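Local coordinates for protein globin II, extracellular (Lumbricus terrestris, PDB 1X9F) that probably carries oxygen as a haem-bearing globin subunit of erythrocruorin, the giant extracellular respiratory protein of the earthworm, at residues Gln31-Ala36 with Thr111-Val116; Ala39-Ser44 with Asp103-Ala108. All blocks are in the same frame, centred on the assembly; numbering follows the deposited sequence.

Contact 1: Gln31-Ala36 with Thr111-Val116; sequences QAIWRA and TAILHV. With CMO (carbon monoxide), chain P.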
loop_
_atom_site.group_PDB
_atom_site.type_symbol
_atom_site.label_atom_id
_atom_site.label_comp_id
_atom_site.label_asym_id
_atom_site.label_seq_id
_atom_site.Cartn_x
_atom_site.Cartn_y
_atom_site.Cartn_z
ATOM N N GLN B 31 -4.090 -11.094 41.571
ATOM C CA GLN B 31 -4.127 -12.311 42.387
ATOM C C GLN B 31 -2.743 -12.730 42.858
ATOM O O GLN B 31 -2.571 -13.131 44.013
ATOM C CB GLN B 31 -4.764 -13.469 41.620
ATOM C CG GLN B 31 -6.160 -13.190 41.129
ATOM C CD GLN B 31 -6.737 -14.365 40.378
ATOM O OE1 GLN B 31 -7.280 -15.287 40.985
ATOM N NE2 GLN B 31 -6.625 -14.338 39.053
ATOM N N ALA B 32 -1.771 -12.649 41.951
ATOM C CA ALA B 32 -0.380 -12.936 42.266
ATOM C C ALA B 32 0.077 -12.141 43.489
ATOM O O ALA B 32 0.725 -12.697 44.382
ATOM C CB ALA B 32 0.499 -12.641 41.069
ATOM N N ILE B 33 -0.287 -10.858 43.554
ATOM C CA ILE B 33 0.108 -10.012 44.685
ATOM C C ILE B 33 -0.531 -10.458 46.010
ATOM O O ILE B 33 0.178 -10.601 47.016
ATOM C CB ILE B 33 -0.146 -8.503 44.395
ATOM C CG1 ILE B 33 0.804 -8.002 43.295
ATOM C CG2 ILE B 33 0.060 -7.672 45.668
ATOM C CD1 ILE B 33 0.348 -6.702 42.626
ATOM N N TRP B 34 -1.845 -10.696 46.006
ATOM C CA TRP B 34 -2.547 -11.163 47.212
ATOM C C TRP B 34 -2.125 -12.549 47.698
ATOM O O TRP B 34 -2.011 -12.771 48.910
ATOM C CB TRP B 34 -4.079 -10.994 47.100
ATOM C CG TRP B 34 -4.409 -9.586 47.400
ATOM C CD1 TRP B 34 -4.814 -8.623 46.522
ATOM C CD2 TRP B 34 -4.243 -8.937 48.658
ATOM N NE1 TRP B 34 -4.949 -7.419 47.172
ATOM C CE2 TRP B 34 -4.600 -7.588 48.486
ATOM C CE3 TRP B 34 -3.837 -9.370 49.931
ATOM C CZ2 TRP B 34 -4.559 -6.674 49.527
ATOM C CZ3 TRP B 34 -3.802 -8.459 50.965
ATOM C CH2 TRP B 34 -4.162 -7.129 50.760
ATOM N N ARG B 35 -1.854 -13.461 46.769
ATOM C CA ARG B 35 -1.321 -14.772 47.135
ATOM C C ARG B 35 0.064 -14.682 47.749
ATOM O O ARG B 35 0.364 -15.388 48.714
ATOM C CB ARG B 35 -1.274 -15.694 45.927
ATOM C CG ARG B 35 -2.639 -16.191 45.568
ATOM C CD ARG B 35 -2.704 -16.810 44.216
ATOM N NE ARG B 35 -4.058 -17.277 43.971
ATOM C CZ ARG B 35 -4.594 -17.430 42.769
ATOM N NH1 ARG B 35 -3.896 -17.148 41.674
ATOM N NH2 ARG B 35 -5.843 -17.863 42.657
ATOM N N ALA B 36 0.911 -13.831 47.175
ATOM C CA ALA B 36 2.238 -13.609 47.720
ATOM C C ALA B 36 2.133 -12.995 49.117
ATOM O O ALA B 36 2.903 -13.355 50.006
ATOM C CB ALA B 36 3.063 -12.734 46.793
ATOM N N THR B 111 6.381 -6.379 50.030
ATOM C CA THR B 111 7.287 -7.417 49.544
ATOM C C THR B 111 6.659 -8.130 48.363
ATOM O O THR B 111 7.330 -8.431 47.375
ATOM C CB THR B 111 7.581 -8.421 50.674
ATOM O OG1 THR B 111 8.231 -7.737 51.754
ATOM C CG2 THR B 111 8.620 -9.455 50.244
ATOM N N ALA B 112 5.362 -8.392 48.485
ATOM C CA ALA B 112 4.610 -9.094 47.465
ATOM C C ALA B 112 4.539 -8.283 46.172
ATOM O O ALA B 112 4.835 -8.813 45.097
ATOM C CB ALA B 112 3.218 -9.431 47.977
ATOM N N ILE B 113 4.155 -7.006 46.277
ATOM C CA ILE B 113 4.155 -6.111 45.117
ATOM C C ILE B 113 5.501 -6.169 44.404
ATOM O O ILE B 113 5.553 -6.389 43.191
ATOM C CB ILE B 113 3.858 -4.651 45.512
ATOM C CG1 ILE B 113 2.417 -4.487 45.997
ATOM C CG2 ILE B 113 4.097 -3.709 44.327
ATOM C CD1 ILE B 113 2.170 -3.128 46.641
ATOM N N LEU B 114 6.581 -5.982 45.163
ATOM C CA LEU B 114 7.920 -5.957 44.587
ATOM C C LEU B 114 8.275 -7.269 43.928
ATOM O O LEU B 114 8.966 -7.300 42.913
ATOM C CB LEU B 114 8.960 -5.598 45.645
ATOM C CG LEU B 114 9.344 -4.119 45.713
ATOM C CD1 LEU B 114 8.131 -3.205 45.859
ATOM C CD2 LEU B 114 10.288 -3.912 46.874
ATOM N N HIS B 115 7.761 -8.351 44.490
ATOM C CA HIS B 115 8.067 -9.676 44.025
ATOM C C HIS B 115 7.395 -9.977 42.697
ATOM O O HIS B 115 8.026 -10.466 41.758
ATOM C CB HIS B 115 7.588 -10.655 45.071
ATOM C CG HIS B 115 7.789 -12.074 44.683
ATOM N ND1 HIS B 115 9.041 -12.632 44.559
ATOM C CD2 HIS B 115 6.904 -13.051 44.380
ATOM C CE1 HIS B 115 8.920 -13.897 44.203
ATOM N NE2 HIS B 115 7.633 -14.176 44.090
ATOM N N VAL B 116 6.103 -9.683 42.640
ATOM C CA VAL B 116 5.321 -9.892 41.444
ATOM C C VAL B 116 5.797 -8.946 40.334
ATOM O O VAL B 116 5.960 -9.374 39.193
ATOM C CB VAL B 116 3.810 -9.762 41.741
ATOM C CG1 VAL B 116 2.993 -9.964 40.483
ATOM C CG2 VAL B 116 3.387 -10.780 42.802
HETATM C C CMO P . -6.444 -4.097 50.320
HETATM O O CMO P . -6.567 -5.341 50.169
#
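Ile33 and Val116 carry the largest share of this helix-to-helix contact, with Ala112 next, and they illustrate how small and branched residues share a close crossing. The side chains of Ile33 and Val116 meet at about a right angle: CG1 of Ile33 lies 3.8 Å from CB of Val116. With chi1 of Ile33 at -68°, CG1 stands beside its own backbone N and CG2 lies anti to it, which divides the residue between two partners. CG1 serves Val116, while CG2 reaches CG1 of Ile113 at 4.0 Å.

Val116 is likewise forked. Its CG1 meets the CB of Ala32 at 3.7 Å, and its CG2 rests against the carbonyl oxygen of Ala32 at 3.6 Å, so that the valine packs on backbone as well as side chain. That oxygen already accepts the helical bond from Ala36 N, and its meeting with the methyl is plain van der Waals contact. Ala112 holds the other end of the interface. Its single methyl comes within 3.5 Å of the CB of Ala36 and also touches the carbonyl oxygen of Ile33. Two alanines facing each other are consistent with the close approach of the backbones, the CA atoms of Ala36 and Ala112 standing 5.1 Å apart. The segment axes approach to 8.3 Å with 134° between their directions, the apolar crossing of the B and G helices of the globin fold.

Trp34, on the far side of its helix from this interface, belongs to the carbon monoxide pocket with Phe48, whose ring it meets edge-to-face; its ring also meets that of Phe109, the planes at about 40°. Around the crossing, helix 59-77 takes Ile33 on Leu69 and Ile113 on Leu72, while helix 127-142 offers Trp130 to Ile113 and Leu114.

Contact 2: Ala39-Ser44 with Asp103-Ala108; sequences AQVPES and DNYFDA. With HEM (protoporphyrin IX containing Fe), chain O.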
loop_
_atom_site.group_PDB
_atom_site.type_symbol
_atom_site.label_atom_id
_atom_site.label_comp_id
_atom_site.label_asym_id
_atom_site.label_seq_id
_atom_site.Cartn_x
_atom_site.Cartn_y
_atom_site.Cartn_z
ATOM N N ALA B 39 0.908 -15.831 51.434
ATOM C CA ALA B 39 1.993 -16.797 51.649
ATOM C C ALA B 39 2.944 -16.312 52.741
ATOM O O ALA B 39 3.507 -17.109 53.496
ATOM C CB ALA B 39 2.758 -17.051 50.353
ATOM N N GLN B 40 3.108 -14.997 52.825
ATOM C CA GLN B 40 4.035 -14.417 53.778
ATOM C C GLN B 40 3.421 -14.156 55.153
ATOM O O GLN B 40 4.073 -14.373 56.177
ATOM C CB GLN B 40 4.661 -13.139 53.230
ATOM C CG GLN B 40 5.758 -12.651 54.147
ATOM C CD GLN B 40 6.483 -11.450 53.622
ATOM O OE1 GLN B 40 6.854 -11.402 52.450
ATOM N NE2 GLN B 40 6.715 -10.474 54.493
ATOM N N VAL B 41 2.176 -13.682 55.173
ATOM C CA VAL B 41 1.462 -13.482 56.429
ATOM C C VAL B 41 0.056 -14.080 56.355
ATOM O O VAL B 41 -0.939 -13.353 56.253
ATOM C CB VAL B 41 1.399 -11.994 56.842
ATOM C CG1 VAL B 41 2.732 -11.537 57.416
ATOM C CG2 VAL B 41 0.958 -11.109 55.676
ATOM N N PRO B 42 -0.022 -15.409 56.424
ATOM C CA PRO B 42 -1.300 -16.120 56.293
ATOM C C PRO B 42 -2.367 -15.649 57.278
ATOM O O PRO B 42 -3.559 -15.794 56.995
ATOM C CB PRO B 42 -0.926 -17.584 56.559
ATOM C CG PRO B 42 0.417 -17.536 57.222
ATOM C CD PRO B 42 1.103 -16.336 56.651
ATOM N N GLU B 43 -1.942 -15.091 58.411
ATOM C CA GLU B 43 -2.856 -14.499 59.389
ATOM C C GLU B 43 -3.763 -13.441 58.786
ATOM O O GLU B 43 -4.919 -13.297 59.193
ATOM C CB GLU B 43 -2.058 -13.845 60.516
ATOM C CG GLU B 43 -1.081 -14.771 61.212
ATOM C CD GLU B 43 -1.775 -15.775 62.111
ATOM O OE1 GLU B 43 -2.747 -16.433 61.668
ATOM O OE2 GLU B 43 -1.343 -15.915 63.276
ATOM N N SER B 44 -3.224 -12.697 57.823
ATOM C CA SER B 44 -3.899 -11.522 57.272
ATOM C C SER B 44 -5.147 -11.891 56.491
ATOM O O SER B 44 -6.037 -11.066 56.295
ATOM C CB SER B 44 -2.944 -10.743 56.368
ATOM O OG SER B 44 -2.637 -11.493 55.203
ATOM N N ASP B 103 1.582 -3.299 61.065
ATOM C CA ASP B 103 2.598 -2.896 60.077
ATOM C C ASP B 103 3.133 -4.111 59.339
ATOM O O ASP B 103 3.392 -4.066 58.132
ATOM C CB ASP B 103 3.793 -2.203 60.746
ATOM C CG ASP B 103 3.406 -0.984 61.565
ATOM O OD1 ASP B 103 2.361 -0.344 61.282
ATOM O OD2 ASP B 103 4.120 -0.578 62.522
ATOM N N ASN B 104 3.317 -5.178 60.107
ATOM C CA ASN B 104 3.699 -6.488 59.625
ATOM C C ASN B 104 2.986 -6.853 58.318
ATOM O O ASN B 104 3.588 -7.455 57.416
ATOM C CB ASN B 104 3.353 -7.448 60.765
ATOM C CG ASN B 104 3.429 -8.887 60.373
ATOM O OD1 ASN B 104 4.416 -9.341 59.795
ATOM N ND2 ASN B 104 2.387 -9.636 60.708
ATOM N N TYR B 105 1.713 -6.458 58.210
ATOM C CA TYR B 105 0.923 -6.752 57.017
ATOM C C TYR B 105 1.223 -5.842 55.832
ATOM O O TYR B 105 1.454 -6.339 54.728
ATOM C CB TYR B 105 -0.569 -6.720 57.311
ATOM C CG TYR B 105 -1.072 -7.820 58.205
ATOM C CD1 TYR B 105 -2.408 -7.844 58.584
ATOM C CD2 TYR B 105 -0.229 -8.829 58.680
ATOM C CE1 TYR B 105 -2.903 -8.834 59.400
ATOM C CE2 TYR B 105 -0.716 -9.830 59.508
ATOM C CZ TYR B 105 -2.056 -9.823 59.863
ATOM O OH TYR B 105 -2.568 -10.801 60.682
ATOM N N PHE B 106 1.202 -4.522 56.044
ATOM C CA PHE B 106 1.614 -3.579 54.993
ATOM C C PHE B 106 2.986 -3.963 54.500
ATOM O O PHE B 106 3.317 -3.768 53.332
ATOM C CB PHE B 106 1.666 -2.138 55.499
ATOM C CG PHE B 106 0.329 -1.535 55.704
ATOM C CD1 PHE B 106 -0.230 -1.504 56.968
ATOM C CD2 PHE B 106 -0.390 -1.020 54.631
ATOM C CE1 PHE B 106 -1.477 -0.955 57.171
ATOM C CE2 PHE B 106 -1.642 -0.472 54.823
ATOM C CZ PHE B 106 -2.188 -0.438 56.096
ATOM N N ASP B 107 3.776 -4.523 55.408
ATOM C CA ASP B 107 5.124 -4.940 55.098
ATOM C C ASP B 107 5.166 -6.122 54.126
ATOM O O ASP B 107 5.928 -6.096 53.158
ATOM C CB ASP B 107 5.884 -5.270 56.379
ATOM C CG ASP B 107 7.375 -5.328 56.160
ATOM O OD1 ASP B 107 7.989 -4.253 55.991
ATOM O OD2 ASP B 107 8.019 -6.399 56.137
ATOM N N ALA B 108 4.354 -7.145 54.381
ATOM C CA ALA B 108 4.277 -8.297 53.481
ATOM C C ALA B 108 3.723 -7.903 52.113
ATOM O O ALA B 108 4.203 -8.373 51.076
ATOM C CB ALA B 108 3.441 -9.397 54.098
HETATM C CHA HEM O . -10.028 -2.363 51.098
HETATM C CHB HEM O . -6.250 -0.081 49.006
HETATM C CHC HEM O . -3.144 -2.536 51.877
HETATM C CHD HEM O . -6.946 -4.643 54.144
HETATM C C1A HEM O . -9.226 -1.547 50.174
HETATM C C2A HEM O . -9.853 -0.809 49.172
HETATM C C3A HEM O . -8.760 -0.104 48.502
HETATM C C4A HEM O . -7.597 -0.559 49.290
HETATM C CMA HEM O . -8.817 0.837 47.325
HETATM C CAA HEM O . -11.313 -0.781 48.798
HETATM C CBA HEM O . -12.094 0.333 49.463
HETATM C CGA HEM O . -13.533 0.127 49.051
HETATM O O1A HEM O . -13.894 0.481 47.905
HETATM O O2A HEM O . -14.310 -0.404 49.872
HETATM C C1B HEM O . -5.033 -0.587 49.633
HETATM C C2B HEM O . -3.800 -0.165 49.184
HETATM C C3B HEM O . -2.967 -0.851 50.003
HETATM C C4B HEM O . -3.696 -1.632 50.872
HETATM C CMB HEM O . -3.461 0.802 48.079
HETATM C CAB HEM O . -1.649 -0.710 49.862
HETATM C CBB HEM O . -0.368 -0.476 49.659
HETATM C C1C HEM O . -3.955 -3.397 52.747
HETATM C C2C HEM O . -3.336 -4.272 53.618
HETATM C C3C HEM O . -4.401 -4.861 54.259
HETATM C C4C HEM O . -5.567 -4.312 53.721
HETATM C CMC HEM O . -1.849 -4.465 53.796
HETATM C CAC HEM O . -4.277 -5.895 55.321
HETATM C CBC HEM O . -3.593 -7.019 55.058
HETATM C C1D HEM O . -8.188 -4.173 53.493
HETATM C C2D HEM O . -9.436 -4.673 53.861
HETATM C C3D HEM O . -10.338 -4.062 53.021
HETATM C C4D HEM O . -9.489 -3.197 52.179
HETATM C CMD HEM O . -9.734 -5.672 54.954
HETATM C CAD HEM O . -11.838 -4.208 52.990
HETATM C CBD HEM O . -12.251 -5.532 52.370
HETATM C CGD HEM O . -13.759 -5.545 52.336
HETATM O O1D HEM O . -14.364 -4.698 51.644
HETATM O O2D HEM O . -14.352 -6.406 53.013
HETATM N NA HEM O . -7.872 -1.392 50.321
HETATM N NB HEM O . -5.023 -1.474 50.659
HETATM N NC HEM O . -5.314 -3.361 52.787
HETATM N ND HEM O . -8.174 -3.283 52.467
HETATM FE FE HEM O . -6.604 -2.323 51.609
HETATM O O HOH W 1 6.282 -9.453 56.890
#
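The corner that ends helix 23-40, the B-C corner of the globin fold, packs here on the first turns of helix 103-121, with Val41 and Ser44 set against Tyr105. CB of Ser44 sits over the centre of the tyrosine ring, 3.6 Å from the centroid and 10° off the ring normal, a CH-pi contact. Chi1 of Ser44, at 68°, places OG between its own N and carbonyl carbon, and OG gives a 2.7 Å hydrogen bond to the carbonyl oxygen of Val41. Ser44 N bonds to the same oxygen, so two donors grip it and tie off the turn just where Val41 departs from helical geometry.

Val41 fills the angle between the corner and the G helix: its CG2 lies 3.4 Å from CB of Ala108 and also reaches CD2 of Tyr105, while CG1 passes the amide of Asn104. Tyr105 belongs to the haem pocket as well, CD1 of its ring lying 3.8 Å from the haem vinyl carbon CBC. An alanine here would probably take the ring from over Ser44 CB and from beside Val41 and the vinyl carbon, leaving a gap where it lay. At the exposed margin CD of the extended Gln40 lies 3.7 Å from CB of Ala108, and Gln40 NE2 donates to a water that bonds weakly to Asn104 O.

Both contacts join helix 23-40, or the corner that ends it, to helix 103-121, and their centres lie about 11 Å apart. Along the chain contact 2 is nested within the loop that contact 1 closes. They meet where CG2 of Thr111 packs against OE1 of Gln40 at 3.4 Å, and Thr111 OG1 also hydrogen-bonds to Asp107 O, one turn earlier on the same helix. Both border the haem: the side chain of Ile113 in contact 1 lies about 5 Å from it, and Tyr105 and Phe106 of contact 2 line its pocket. Trp34 of contact 1 lines the carbon monoxide pocket, whereas the side chain of Ser44 in contact 2 stays about 9 Å from that ligand.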